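Local coordinates for ABM domain-containing protein (Deinococcus radiodurans, PDB 3E8O) that is of unknown function but, as a dimeric ferredoxin-like protein of the antibiotic biosynthesis monooxygenase family, may act as an oxidoreductase, at residues A34-R37 with Q38-H42. Numbering follows the deposited sequence.
Sequences AHLR and QLLVH
Leu36 lays its branched end across that of Leu40 one helical turn further on, with CG of Leu36 3.9 Å from CD1 of Leu40. The two take different first torsions: CG of Leu36 stands opposite its own backbone N (chi1 -178°) and leans toward the following turn, whereas CG of Leu40 lies beside its backbone N (chi1 -72°) and reaches back to 3.3 Å from Leu36 O. CD1 of Leu36 also lies 4.2 Å from CD2 of Leu39. These leucines illustrate amphipathic packing on one helix, 33-47, which lies against the four-stranded antiparallel sheet of a ferredoxin-like fold: Leu36 and Leu40 both rest on Phe68 of strand 67-74, while Leu36 and Leu39 touch Leu96 of helix 87-98. Beneath the side chains run consecutive i to i+4 helical hydrogen bonds, in which Leu40 N donates to Leu36 O at 2.8 Å and Val41 N to Arg37 O at 3.0 Å. On the exposed side, a water donates to His35 O at 2.7 Å, adding to the bond that this oxygen accepts from Leu39 N, and makes a weak bond to Gln38 OE1. The extended Arg37 chain carries NE to a salt bridge with Glu60, and Arg37, Leu40 and Val41 all pack on Leu62 of the second subunit. With the backbone beside them already paired, Leu36 and Leu40 can lie in apolar surroundings at little polar cost; the water keeps to the His35 and Gln38 side, and Glu60 takes up the Arg37 charge.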
ATOM      1  N   ALA A  34       3.298  -9.406 -16.465  1.00 13.48           N
ATOM      2  CA  ALA A  34       3.886  -8.228 -17.141  1.00 12.00           C
ATOM      3  C   ALA A  34       2.798  -7.275 -17.697  1.00 12.35           C
ATOM      4  O   ALA A  34       2.874  -6.048 -17.591  1.00 12.61           O
ATOM      5  CB  ALA A  34       4.918  -8.657 -18.230  1.00 12.70           C
ATOM      6  N   HIS A  35       1.777  -7.856 -18.291  1.00 12.55           N
ATOM      7  CA  HIS A  35       0.647  -7.097 -18.812  0.50 13.47           C
ATOM      8  C   HIS A  35      -0.093  -6.369 -17.682  1.00 13.07           C
ATOM      9  O   HIS A  35      -0.489  -5.212 -17.804  1.00 15.05           O
ATOM     10  CB  HIS A  35      -0.326  -8.002 -19.607  0.50 13.53           C
ATOM     11  CG  HIS A  35       0.283  -8.605 -20.851  0.50 13.27           C
ATOM     12  ND1 HIS A  35       0.077  -9.916 -21.225  0.50 17.84           N
ATOM     13  CD2 HIS A  35       1.148  -8.091 -21.757  0.50 15.05           C
ATOM     14  CE1 HIS A  35       0.763 -10.173 -22.327  0.50 16.16           C
ATOM     15  NE2 HIS A  35       1.410  -9.079 -22.677  0.50 18.40           N
ATOM     16  N   LEU A  36      -0.220  -7.044 -16.544  1.00 12.80           N
ATOM     17  CA  LEU A  36      -0.936  -6.406 -15.437  1.00 12.08           C
ATOM     18  C   LEU A  36      -0.143  -5.235 -14.848  1.00 11.70           C
ATOM     19  O   LEU A  36      -0.697  -4.188 -14.505  1.00 12.78           O
ATOM     20  CB  LEU A  36      -1.293  -7.406 -14.357  1.00 12.34           C
ATOM     21  CG  LEU A  36      -2.099  -6.833 -13.181  1.00 11.64           C
ATOM     22  CD1 LEU A  36      -3.381  -6.108 -13.591  1.00 12.70           C
ATOM     23  CD2 LEU A  36      -2.379  -7.928 -12.122  1.00 12.24           C
ATOM     24  N   ARG A  37       1.167  -5.392 -14.810  1.00 11.40           N
ATOM     25  CA  ARG A  37       1.995  -4.308 -14.277  1.00 10.80           C
ATOM     26  C   ARG A  37       1.844  -3.079 -15.148  1.00 12.08           C
ATOM     27  O   ARG A  37       1.731  -1.979 -14.677  1.00 12.32           O
ATOM     28  CB  ARG A  37       3.485  -4.699 -14.156  1.00 11.62           C
ATOM     29  CG  ARG A  37       3.758  -5.792 -13.156  1.00 12.14           C
ATOM     30  CD  ARG A  37       5.247  -6.073 -13.001  1.00 11.80           C
ATOM     31  NE  ARG A  37       5.493  -7.255 -12.210  1.00 11.96           N
ATOM     32  CZ  ARG A  37       5.669  -8.487 -12.665  1.00 12.87           C
ATOM     33  NH1 ARG A  37       5.789  -8.735 -13.954  1.00 14.84           N
ATOM     34  NH2 ARG A  37       5.751  -9.473 -11.814  1.00 13.64           N
ATOM     35  N   GLN A  38       1.885  -3.291 -16.456  1.00 12.45           N
ATOM     36  CA  GLN A  38       1.748  -2.194 -17.398  1.00 12.52           C
ATOM     37  C   GLN A  38       0.401  -1.496 -17.249  1.00 13.44           C
ATOM     38  O   GLN A  38       0.295  -0.277 -17.255  1.00 13.82           O
ATOM     39  CB  GLN A  38       1.968  -2.663 -18.863  1.00 14.31           C
ATOM     40  CG  GLN A  38       1.808  -1.503 -19.840  1.00 21.20           C
ATOM     41  CD  GLN A  38       1.821  -1.849 -21.295  1.00 27.93           C
ATOM     42  OE1 GLN A  38       1.188  -2.806 -21.743  1.00 29.14           O
ATOM     43  NE2 GLN A  38       2.509  -1.015 -22.064  1.00 34.92           N
ATOM     44  N   LEU A  39      -0.638  -2.305 -17.120  1.00 14.13           N
ATOM     45  CA  LEU A  39      -2.011  -1.775 -16.936  1.00 13.68           C
ATOM     46  C   LEU A  39      -2.135  -0.959 -15.663  1.00 13.38           C
ATOM     47  O   LEU A  39      -2.710   0.127 -15.656  1.00 13.62           O
ATOM     48  CB  LEU A  39      -3.007  -2.923 -16.927  1.00 14.74           C
ATOM     49  CG  LEU A  39      -4.476  -2.564 -16.687  1.00 14.90           C
ATOM     50  CD1 LEU A  39      -5.036  -1.599 -17.728  1.00 21.07           C
ATOM     51  CD2 LEU A  39      -5.302  -3.880 -16.629  1.00 18.68           C
ATOM     52  N   LEU A  40      -1.558  -1.480 -14.578  1.00 12.58           N
ATOM     53  CA  LEU A  40      -1.617  -0.805 -13.289  1.00 10.91           C
ATOM     54  C   LEU A  40      -0.896   0.558 -13.317  1.00 11.17           C
ATOM     55  O   LEU A  40      -1.383   1.549 -12.812  1.00 10.96           O
ATOM     56  CB  LEU A  40      -1.097  -1.697 -12.155  1.00 10.48           C
ATOM     57  CG  LEU A  40      -1.975  -2.870 -11.733  1.00 10.59           C
ATOM     58  CD1 LEU A  40      -1.223  -3.812 -10.808  1.00 11.39           C
ATOM     59  CD2 LEU A  40      -3.281  -2.348 -11.064  1.00 14.14           C
ATOM     60  N   VAL A  41       0.274   0.579 -13.935  1.00 11.39           N
ATOM     61  CA  VAL A  41       1.048   1.821 -14.030  1.00 12.05           C
ATOM     62  C   VAL A  41       0.252   2.844 -14.847  1.00 12.65           C
ATOM     63  O   VAL A  41       0.215   4.035 -14.512  1.00 13.28           O
ATOM     64  CB  VAL A  41       2.462   1.526 -14.606  1.00 12.94           C
ATOM     65  CG1 VAL A  41       3.165   2.808 -15.029  1.00 16.12           C
ATOM     66  CG2 VAL A  41       3.282   0.742 -13.559  1.00 13.62           C
ATOM     67  N   HIS A  42      -0.419   2.369 -15.895  1.00 12.68           N
ATOM     68  CA  HIS A  42      -1.217   3.251 -16.763  1.00 14.95           C
ATOM     69  C   HIS A  42      -2.395   3.839 -15.999  1.00 14.27           C
ATOM     70  O   HIS A  42      -2.649   5.050 -16.049  1.00 15.91           O
ATOM     71  CB  HIS A  42      -1.695   2.539 -18.023  1.00 16.47           C
ATOM     72  CG  HIS A  42      -2.584   3.378 -18.882  1.00 28.37           C
ATOM     73  ND1 HIS A  42      -3.939   3.523 -18.638  1.00 38.54           N
ATOM     74  CD2 HIS A  42      -2.307   4.141 -19.964  1.00 34.49           C
ATOM     75  CE1 HIS A  42      -4.452   4.346 -19.539  1.00 39.88           C
ATOM     76  NE2 HIS A  42      -3.482   4.732 -20.354  1.00 38.30           N
TER
HETATM   77  O   HOH W   1      -1.424  -4.473 -20.255  1.00 35.14           O